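Local coordinates for protein peptidase M42 (Thaumarchaeota archaeon SCGC AB-539-E09, PDB 5DS0) that probably cleaves amino-terminal residues from peptides as a metal-dependent TET aminopeptidase of the M42 family, assembled from twelve subunits with cobalt ions bound, at residues Ile61-His66 with Val232-Glu237; Asp181-Phe186 with Leu236-Ala241; Ile317-Arg322 with Lys334-Ala339. All blocks are in the same frame, centred on the assembly; numbering follows the deposited sequence.

Contact 1: residues Ile61-His66 with Val232-Glu237; sequences ILMAGH and VALVLE. With CO (cobalt (II) ion), chain T.
Glu237 OE1 is the best-held polar atom between Ile61-His66 and Val232-Glu237, gripped twice: by the cobalt ion, 2.5 Å from Glu237 OE1, and by a hydrogen bond from Val238 N. Glu237 is bidentate, its OE2 2.2 Å from the same ion. His66 NE2 binds this cobalt at 2.1 Å. The His66 CG stands between the backbone N and the carbonyl carbon (chi1 68°), which carries the ring to the ion, while a bend at chi2 of Glu237 turns its carboxylate there too. Ring and carboxylate planes are 55° apart, with Glu237 OE2 at the ring edge, 2.9 Å from His66 NE2, a closeness explained by the shared metal. Asp180 also binds this ion, and Glu214 belongs to the site. Together with the metal bond at NE2, the ND1 bond to Asp68 O limits the ring's rotation.

The segments are neighbouring strands in the central mixed sheet of this M42 metallopeptidase, of the clan of zinc exopeptidases, and their last residues, His66 and Glu237, are the metal ligands. Leu234 N donates at 2.8 Å to Leu62 O, nearly along the C=O axis and with an N-H...O angle of 157°; a CA-H...O contact adds to it, with Ala233 CA 3.2 Å from Leu62 O. Three further backbone bonds continue the ladder: Leu62 N to Val232 O, Ala64 N to Leu234 O, and Leu236 N to Ala64 O, the last at 2.9 Å and almost straight. All four bridges are parallel, from Ile61 with Val232 to Ala64 with Val235, so side chains of bridged residues lie beside each other on the same face. On the face of Ile61 and Val232, selenomethionine Met63 runs alongside Leu234, its CG 4.1 Å from Leu234 CB. Helix 179-197 covers this face through Leu188, whereas Ile305 of helix 302-305 meets Leu62, Ala233 and Val235 on the other.

Contact 2: residues Asp181-Phe186 with Leu236-Ala241; sequences DRIGAF and LEVDIA. With CO (cobalt (II) ion), chain T.
The side chains of Asp181 and Glu237 cross obliquely, which leaves their carboxylates stacked, the planes 7° apart and Asp181 OD2 3.6 Å from Glu237 CD. Asp181 follows a cis peptide bond and holds its CG anti to the backbone N (chi1 -173°), which extends the acid from helix 179-197 toward strand 232-240. Its OD1 accepts a weak hydrogen bond, with Gly184 N 3.2 Å from Asp181 OD1. The Glu237 carboxylate is held by the cobalt and by Val238 N, which donates at 3.1 Å to Glu237 OE1 on its anti lone pair.

Apolar contacts border the acids. Ile183 and Val238 cross obliquely, CG2 of Ile183 3.8 Å from CG1 of Val238. At the next residue, Gly184 CA comes within 3.8 Å of Leu236 CB, so the helix backbone lies directly on the strand, as fits a helix packed over the central sheet of this alpha/beta fold.

Asp181 is not a cobalt ligand but accepts, at OD2, a hydrogen bond from the backbone N of the ligand His66, which makes it a second-shell acid. The cation would offset repulsion if both acids are ionised, and their closeness may shift their ionisation.

Contact 3: residues Ile317-Arg322 with Lys334-Ala339; sequences ITIPTR and KDTENA
With CG1 anti to the carbonyl carbon and beside the backbone N (chi1 -67°), Ile319 sends CD1 to Ala339 of helix 333-349, while CG2, anti to the backbone N, faces Asp335 and Thr336. Asp335 has its CG anti to its own carbonyl carbon, which swings the carboxylate toward Pro320. The setting is a helix laid over the central sheet of an alpha/beta fold: strand 314-322 pairs antiparallel with strand 329-332, and the chain then enters helix 333-349, which runs back along the strand. The axes of the two short segments are 8.3 Å apart and run at 173°, almost exactly antiparallel.

Ile319 carries most of the contact. Its CD1 lies 4.1 Å from Ala339 CB, and its CG1 is at 4.2 Å from the same methyl, so one isoleucine branch rests alongside the alanine. On the other branch, Ile319 CG2 sits 4.3 Å from Asp335 CB and also meets Thr336, whose side chain it crosses obliquely. Thr336 OG1, 4.2 Å from Ile319 CG2, is hydrogen-bonded to Ser332 O, just before the helix begins.

Pro320 crosses Asp335 at about a right angle, with Pro320 CD 3.8 Å from Asp335 OD2. No hydrogen bond joins the two segments; the buried carboxylate is satisfied from elsewhere, OD1 by Gly259 N and OD2 by Gly257 N, which holds the carboxylate with OD2 beside Pro320 CD. At the far end of the strand, Arg322 forms a salt bridge with Asp139 of a second subunit. Within the strand, Thr321 OG1 donates back to Ile319 O at 3.0 Å, approaching from above the carbonyl plane, 44° out of it.

All three contacts draw on one mixed sheet, in which strand 232-240 lies between strands 60-66 and 314-322 and pairs parallel with both. Contacts 1 and 2 share Leu236 and Glu237 and end on the same strand, with centres about 11 Å apart. Contact 3 opens later in the chain; its centre is about 7 Å from that of contact 2 and 14 Å from that of contact 1. A backbone bond, Glu237 O with Ile319 N at 3.0 Å, and a side-chain bond, Asp239 OD2 with Thr318 OG1 at 2.7 Å, join them. Contacts 1 and 2 reach the cobalt ion, while the Ile319 side chain of contact 3 is about 11 Å from a cobalt ion.

Contact 1: residues Ile61-His66 with Val232-Glu237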
loop_
_atom_site.group_PDB
_atom_site.type_symbol
_atom_site.label_atom_id
_atom_site.label_comp_id
_atom_site.label_asym_id
_atom_site.label_seq_id
_atom_site.Cartn_x
_atom_site.Cartn_y
_atom_site.Cartn_z
ATOM N N ILE C 61 -16.365 -46.242 -31.667
ATOM C CA ILE C 61 -16.414 -44.785 -31.570
ATOM C C ILE C 61 -17.121 -44.401 -30.277
ATOM O O ILE C 61 -18.267 -44.776 -30.062
ATOM C CB ILE C 61 -17.238 -44.116 -32.699
ATOM C CG1 ILE C 61 -17.008 -44.759 -34.064
ATOM C CG2 ILE C 61 -16.921 -42.642 -32.771
ATOM C CD1 ILE C 61 -15.584 -44.748 -34.533
ATOM N N LEU C 62 -16.451 -43.635 -29.432
ATOM C CA LEU C 62 -17.077 -43.121 -28.225
ATOM C C LEU C 62 -17.426 -41.653 -28.419
ATOM O O LEU C 62 -16.531 -40.841 -28.667
ATOM C CB LEU C 62 -16.144 -43.288 -27.026
ATOM C CG LEU C 62 -16.598 -42.666 -25.705
ATOM C CD1 LEU C 62 -18.008 -43.078 -25.336
ATOM C CD2 LEU C 62 -15.647 -43.046 -24.588
HETATM N N MSE C 63 -18.710 -41.326 -28.323
HETATM C CA MSE C 63 -19.142 -39.946 -28.237
HETATM C C MSE C 63 -19.587 -39.687 -26.839
HETATM O O MSE C 63 -20.354 -40.462 -26.282
HETATM C CB MSE C 63 -20.333 -39.672 -29.109
HETATM C CG MSE C 63 -19.994 -39.724 -30.585
HETATM SE SE MSE C 63 -21.465 -38.820 -31.541
HETATM C CE MSE C 63 -22.839 -40.228 -31.428
ATOM N N ALA C 64 -19.140 -38.589 -26.249
ATOM C CA ALA C 64 -19.457 -38.312 -24.860
ATOM C C ALA C 64 -19.887 -36.878 -24.657
ATOM O O ALA C 64 -19.266 -35.963 -25.194
ATOM C CB ALA C 64 -18.257 -38.609 -23.986
ATOM N N GLY C 65 -20.958 -36.693 -23.890
ATOM C CA GLY C 65 -21.377 -35.369 -23.418
ATOM C C GLY C 65 -21.867 -35.484 -21.991
ATOM O O GLY C 65 -22.702 -36.326 -21.700
ATOM N N HIS C 66 -21.335 -34.675 -21.087
ATOM C CA HIS C 66 -21.664 -34.849 -19.675
ATOM C C HIS C 66 -23.010 -34.229 -19.336
ATOM O O HIS C 66 -23.320 -33.128 -19.779
ATOM C CB HIS C 66 -20.540 -34.338 -18.747
ATOM C CG HIS C 66 -20.330 -32.855 -18.766
ATOM N ND1 HIS C 66 -21.007 -31.996 -17.929
ATOM C CD2 HIS C 66 -19.474 -32.086 -19.480
ATOM C CE1 HIS C 66 -20.596 -30.757 -18.142
ATOM N NE2 HIS C 66 -19.671 -30.783 -19.083
ATOM N N VAL C 232 -11.515 -44.630 -31.025
ATOM C CA VAL C 232 -11.485 -43.210 -31.327
ATOM C C VAL C 232 -12.607 -42.530 -30.545
ATOM O O VAL C 232 -13.661 -43.131 -30.323
ATOM C CB VAL C 232 -11.644 -42.956 -32.845
ATOM C CG1 VAL C 232 -12.878 -43.640 -33.377
ATOM C CG2 VAL C 232 -11.708 -41.473 -33.165
ATOM N N ALA C 233 -12.402 -41.274 -30.156
ATOM C CA ALA C 233 -13.389 -40.569 -29.352
ATOM C C ALA C 233 -13.736 -39.182 -29.880
ATOM O O ALA C 233 -12.856 -38.402 -30.223
ATOM C CB ALA C 233 -12.896 -40.472 -27.925
ATOM N N LEU C 234 -15.031 -38.876 -29.901
ATOM C CA LEU C 234 -15.521 -37.542 -30.221
ATOM C C LEU C 234 -16.210 -36.993 -28.992
ATOM O O LEU C 234 -17.286 -37.438 -28.637
ATOM C CB LEU C 234 -16.522 -37.585 -31.354
ATOM C CG LEU C 234 -16.095 -38.272 -32.640
ATOM C CD1 LEU C 234 -17.250 -38.240 -33.633
ATOM C CD2 LEU C 234 -14.855 -37.618 -33.230
ATOM N N VAL C 235 -15.578 -36.051 -28.313
ATOM C CA VAL C 235 -16.178 -35.463 -27.141
ATOM C C VAL C 235 -16.909 -34.203 -27.538
ATOM O O VAL C 235 -16.371 -33.358 -28.248
ATOM C CB VAL C 235 -15.122 -35.155 -26.090
ATOM C CG1 VAL C 235 -15.720 -34.345 -24.960
ATOM C CG2 VAL C 235 -14.550 -36.450 -25.563
ATOM N N LEU C 236 -18.150 -34.093 -27.086
ATOM C CA LEU C 236 -18.992 -32.939 -27.390
ATOM C C LEU C 236 -19.111 -32.084 -26.163
ATOM O O LEU C 236 -19.447 -32.577 -25.099
ATOM C CB LEU C 236 -20.363 -33.399 -27.818
ATOM C CG LEU C 236 -20.264 -34.227 -29.089
ATOM C CD1 LEU C 236 -21.400 -35.224 -29.258
ATOM C CD2 LEU C 236 -20.202 -33.299 -30.269
ATOM N N GLU C 237 -18.789 -30.813 -26.305
ATOM C CA GLU C 237 -18.762 -29.888 -25.186
ATOM C C GLU C 237 -19.299 -28.545 -25.660
ATOM O O GLU C 237 -19.674 -28.391 -26.822
ATOM C CB GLU C 237 -17.336 -29.709 -24.656
ATOM C CG GLU C 237 -17.004 -30.422 -23.350
ATOM C CD GLU C 237 -17.740 -29.939 -22.088
ATOM O OE1 GLU C 237 -18.538 -28.992 -22.119
ATOM O OE2 GLU C 237 -17.467 -30.526 -21.024
HETATM CO CO CO T . -18.510 -29.143 -19.658
#

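Contact 2: residues Asp181-Phe186 with Leu236-Ala241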
loop_
_atom_site.group_PDB
_atom_site.type_symbol
_atom_site.label_atom_id
_atom_site.label_comp_id
_atom_site.label_asym_id
_atom_site.label_seq_id
_atom_site.Cartn_x
_atom_site.Cartn_y
_atom_site.Cartn_z
ATOM N N ASP C 181 -23.313 -29.781 -19.984
ATOM C CA ASP C 181 -23.067 -30.201 -21.362
ATOM C C ASP C 181 -24.212 -31.092 -21.872
ATOM O O ASP C 181 -24.000 -32.080 -22.575
ATOM C CB ASP C 181 -21.731 -30.920 -21.435
ATOM C CG ASP C 181 -21.298 -31.264 -22.861
ATOM O OD1 ASP C 181 -21.785 -30.639 -23.827
ATOM O OD2 ASP C 181 -20.446 -32.166 -22.983
ATOM N N ARG C 182 -25.436 -30.716 -21.523
ATOM C CA ARG C 182 -26.606 -31.461 -21.954
ATOM C C ARG C 182 -26.866 -31.208 -23.421
ATOM O O ARG C 182 -27.442 -32.065 -24.100
ATOM C CB ARG C 182 -27.818 -31.134 -21.088
ATOM C CG ARG C 182 -27.695 -31.783 -19.716
ATOM C CD ARG C 182 -28.756 -31.346 -18.725
ATOM N NE ARG C 182 -28.330 -31.611 -17.357
ATOM C CZ ARG C 182 -28.960 -31.183 -16.264
ATOM N NH1 ARG C 182 -30.086 -30.490 -16.358
ATOM N NH2 ARG C 182 -28.463 -31.458 -15.062
ATOM N N ILE C 183 -26.397 -30.076 -23.936
ATOM C CA ILE C 183 -26.486 -29.839 -25.361
ATOM C C ILE C 183 -25.588 -30.823 -26.105
ATOM O O ILE C 183 -25.948 -31.282 -27.185
ATOM C CB ILE C 183 -26.157 -28.384 -25.758
ATOM C CG1 ILE C 183 -26.678 -28.083 -27.159
ATOM C CG2 ILE C 183 -24.666 -28.126 -25.727
ATOM C CD1 ILE C 183 -28.199 -28.112 -27.281
ATOM N N GLY C 184 -24.441 -31.166 -25.527
ATOM C CA GLY C 184 -23.578 -32.201 -26.105
ATOM C C GLY C 184 -24.231 -33.577 -26.071
ATOM O O GLY C 184 -24.152 -34.336 -27.038
ATOM N N ALA C 185 -24.894 -33.889 -24.964
ATOM C CA ALA C 185 -25.657 -35.124 -24.849
ATOM C C ALA C 185 -26.804 -35.119 -25.843
ATOM O O ALA C 185 -27.099 -36.129 -26.466
ATOM C CB ALA C 185 -26.202 -35.266 -23.449
ATOM N N PHE C 186 -27.436 -33.963 -26.006
ATOM C CA PHE C 186 -28.514 -33.807 -26.968
ATOM C C PHE C 186 -28.050 -34.128 -28.378
ATOM O O PHE C 186 -28.738 -34.822 -29.113
ATOM C CB PHE C 186 -29.062 -32.381 -26.915
ATOM C CG PHE C 186 -30.117 -32.091 -27.945
ATOM C CD1 PHE C 186 -31.448 -32.368 -27.686
ATOM C CD2 PHE C 186 -29.774 -31.505 -29.154
ATOM C CE1 PHE C 186 -32.419 -32.085 -28.620
ATOM C CE2 PHE C 186 -30.737 -31.211 -30.093
ATOM C CZ PHE C 186 -32.062 -31.502 -29.827
ATOM N N LEU C 236 -18.150 -34.093 -27.086
ATOM C CA LEU C 236 -18.992 -32.939 -27.390
ATOM C C LEU C 236 -19.111 -32.084 -26.163
ATOM O O LEU C 236 -19.447 -32.577 -25.099
ATOM C CB LEU C 236 -20.363 -33.399 -27.818
ATOM C CG LEU C 236 -20.264 -34.227 -29.089
ATOM C CD1 LEU C 236 -21.400 -35.224 -29.258
ATOM C CD2 LEU C 236 -20.202 -33.299 -30.269
ATOM N N GLU C 237 -18.789 -30.813 -26.305
ATOM C CA GLU C 237 -18.762 -29.888 -25.186
ATOM C C GLU C 237 -19.299 -28.545 -25.660
ATOM O O GLU C 237 -19.674 -28.391 -26.822
ATOM C CB GLU C 237 -17.336 -29.709 -24.656
ATOM C CG GLU C 237 -17.004 -30.422 -23.350
ATOM C CD GLU C 237 -17.740 -29.939 -22.088
ATOM O OE1 GLU C 237 -18.538 -28.992 -22.119
ATOM O OE2 GLU C 237 -17.467 -30.526 -21.024
ATOM N N VAL C 238 -19.334 -27.591 -24.742
ATOM C CA VAL C 238 -19.605 -26.229 -25.083
ATOM C C VAL C 238 -18.273 -25.498 -25.192
ATOM O O VAL C 238 -17.268 -25.951 -24.680
ATOM C CB VAL C 238 -20.491 -25.551 -24.029
ATOM C CG1 VAL C 238 -21.862 -26.179 -24.024
ATOM C CG2 VAL C 238 -19.858 -25.623 -22.655
ATOM N N ASP C 239 -18.284 -24.375 -25.895
ATOM C CA ASP C 239 -17.129 -23.505 -26.008
ATOM C C ASP C 239 -17.559 -22.177 -25.435
ATOM O O ASP C 239 -18.720 -21.773 -25.605
ATOM C CB ASP C 239 -16.741 -23.325 -27.482
ATOM C CG ASP C 239 -15.238 -23.425 -27.723
ATOM O OD1 ASP C 239 -14.449 -22.903 -26.892
ATOM O OD2 ASP C 239 -14.851 -24.018 -28.766
ATOM N N ILE C 240 -16.660 -21.507 -24.730
ATOM C CA ILE C 240 -16.958 -20.186 -24.236
ATOM C C ILE C 240 -16.975 -19.286 -25.452
ATOM O O ILE C 240 -15.990 -19.203 -26.175
ATOM C CB ILE C 240 -15.915 -19.687 -23.229
ATOM C CG1 ILE C 240 -15.916 -20.536 -21.945
ATOM C CG2 ILE C 240 -16.200 -18.236 -22.876
ATOM C CD1 ILE C 240 -14.732 -21.482 -21.812
ATOM N N ALA C 241 -18.102 -18.626 -25.692
ATOM C CA ALA C 241 -18.259 -17.808 -26.881
ATOM C C ALA C 241 -17.857 -16.379 -26.593
ATOM O O ALA C 241 -18.437 -15.730 -25.705
ATOM C CB ALA C 241 -19.687 -17.853 -27.366
HETATM CO CO CO T . -18.510 -29.143 -19.658
#

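Contact 3: residues Ile317-Arg322 with Lys334-Ala339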
loop_
_atom_site.group_PDB
_atom_site.type_symbol
_atom_site.label_atom_id
_atom_site.label_comp_id
_atom_site.label_asym_id
_atom_site.label_seq_id
_atom_site.Cartn_x
_atom_site.Cartn_y
_atom_site.Cartn_z
ATOM N N ILE C 317 -15.362 -31.452 -30.041
ATOM C CA ILE C 317 -16.204 -30.670 -30.927
ATOM C C ILE C 317 -17.183 -29.910 -30.060
ATOM O O ILE C 317 -17.786 -30.492 -29.174
ATOM C CB ILE C 317 -16.957 -31.577 -31.890
ATOM C CG1 ILE C 317 -15.963 -32.194 -32.872
ATOM C CG2 ILE C 317 -18.012 -30.788 -32.641
ATOM C CD1 ILE C 317 -16.489 -33.383 -33.652
ATOM N N THR C 318 -17.374 -28.628 -30.346
ATOM C CA THR C 318 -18.070 -27.746 -29.412
ATOM C C THR C 318 -19.189 -26.937 -30.019
ATOM O O THR C 318 -19.156 -26.605 -31.200
ATOM C CB THR C 318 -17.099 -26.723 -28.791
ATOM O OG1 THR C 318 -16.549 -25.899 -29.826
ATOM C CG2 THR C 318 -15.970 -27.426 -28.055
ATOM N N ILE C 319 -20.188 -26.633 -29.202
ATOM C CA ILE C 319 -21.196 -25.642 -29.549
ATOM C C ILE C 319 -20.919 -24.352 -28.778
ATOM O O ILE C 319 -20.945 -24.344 -27.548
ATOM C CB ILE C 319 -22.620 -26.115 -29.225
ATOM C CG1 ILE C 319 -23.017 -27.291 -30.121
ATOM C CG2 ILE C 319 -23.609 -24.984 -29.442
ATOM C CD1 ILE C 319 -22.729 -28.633 -29.493
ATOM N N PRO C 320 -20.648 -23.258 -29.499
ATOM C CA PRO C 320 -20.398 -22.004 -28.800
ATOM C C PRO C 320 -21.612 -21.585 -28.001
ATOM O O PRO C 320 -22.726 -21.561 -28.537
ATOM C CB PRO C 320 -20.123 -21.013 -29.926
ATOM C CG PRO C 320 -19.698 -21.848 -31.081
ATOM C CD PRO C 320 -20.432 -23.143 -30.950
ATOM N N THR C 321 -21.371 -21.288 -26.726
ATOM C CA THR C 321 -22.410 -20.994 -25.747
ATOM C C THR C 321 -21.982 -19.770 -24.952
ATOM O O THR C 321 -20.835 -19.664 -24.572
ATOM C CB THR C 321 -22.585 -22.172 -24.776
ATOM O OG1 THR C 321 -22.897 -23.359 -25.525
ATOM C CG2 THR C 321 -23.683 -21.904 -23.767
ATOM N N ARG C 322 -22.900 -18.839 -24.736
ATOM C CA ARG C 322 -22.621 -17.647 -23.958
ATOM C C ARG C 322 -23.057 -17.869 -22.520
ATOM O O ARG C 322 -24.106 -18.445 -22.270
ATOM C CB ARG C 322 -23.372 -16.456 -24.528
ATOM C CG ARG C 322 -23.036 -16.131 -25.977
ATOM C CD ARG C 322 -23.791 -14.887 -26.420
ATOM N NE ARG C 322 -23.494 -14.444 -27.787
ATOM C CZ ARG C 322 -24.123 -13.436 -28.399
ATOM N NH1 ARG C 322 -25.081 -12.756 -27.779
ATOM N NH2 ARG C 322 -23.808 -13.098 -29.642
ATOM N N LYS C 334 -29.003 -23.348 -34.751
ATOM C CA LYS C 334 -28.357 -23.611 -36.014
ATOM C C LYS C 334 -26.993 -24.274 -35.809
ATOM O O LYS C 334 -26.688 -25.255 -36.489
ATOM C CB LYS C 334 -28.200 -22.316 -36.785
ATOM C CG LYS C 334 -27.723 -22.514 -38.206
ATOM C CD LYS C 334 -27.296 -21.200 -38.820
ATOM C CE LYS C 334 -26.705 -21.444 -40.195
ATOM N NZ LYS C 334 -26.024 -20.224 -40.727
ATOM N N ASP C 335 -26.180 -23.740 -34.899
ATOM C CA ASP C 335 -24.889 -24.355 -34.568
ATOM C C ASP C 335 -25.083 -25.806 -34.116
ATOM O O ASP C 335 -24.343 -26.704 -34.520
ATOM C CB ASP C 335 -24.190 -23.611 -33.426
ATOM C CG ASP C 335 -23.614 -22.246 -33.831
ATOM O OD1 ASP C 335 -23.483 -21.962 -35.049
ATOM O OD2 ASP C 335 -23.285 -21.448 -32.895
ATOM N N THR C 336 -26.085 -26.016 -33.264
ATOM C CA THR C 336 -26.425 -27.334 -32.738
ATOM C C THR C 336 -26.762 -28.299 -33.874
ATOM O O THR C 336 -26.252 -29.416 -33.935
ATOM C CB THR C 336 -27.635 -27.232 -31.785
ATOM O OG1 THR C 336 -27.328 -26.290 -30.769
ATOM C CG2 THR C 336 -27.965 -28.561 -31.139
ATOM N N GLU C 337 -27.633 -27.860 -34.773
ATOM C CA GLU C 337 -28.004 -28.668 -35.913
ATOM C C GLU C 337 -26.767 -29.084 -36.708
ATOM O O GLU C 337 -26.629 -30.242 -37.108
ATOM C CB GLU C 337 -28.995 -27.893 -36.788
ATOM C CG GLU C 337 -29.415 -28.602 -38.068
ATOM C CD GLU C 337 -29.997 -29.991 -37.833
ATOM O OE1 GLU C 337 -30.479 -30.264 -36.696
ATOM O OE2 GLU C 337 -30.008 -30.804 -38.794
ATOM N N ASN C 338 -25.887 -28.126 -36.963
ATOM C CA ASN C 338 -24.675 -28.396 -37.716
ATOM C C ASN C 338 -23.736 -29.341 -36.996
ATOM O O ASN C 338 -23.015 -30.102 -37.640
ATOM C CB ASN C 338 -23.947 -27.097 -38.060
ATOM C CG ASN C 338 -24.487 -26.441 -39.310
ATOM O OD1 ASN C 338 -24.958 -27.114 -40.227
ATOM N ND2 ASN C 338 -24.383 -25.129 -39.375
ATOM N N ALA C 339 -23.709 -29.277 -35.674
ATOM C CA ALA C 339 -22.901 -30.221 -34.913
ATOM C C ALA C 339 -23.433 -31.625 -35.094
ATOM O O ALA C 339 -22.670 -32.573 -35.235
ATOM C CB ALA C 339 -22.892 -29.848 -33.443
#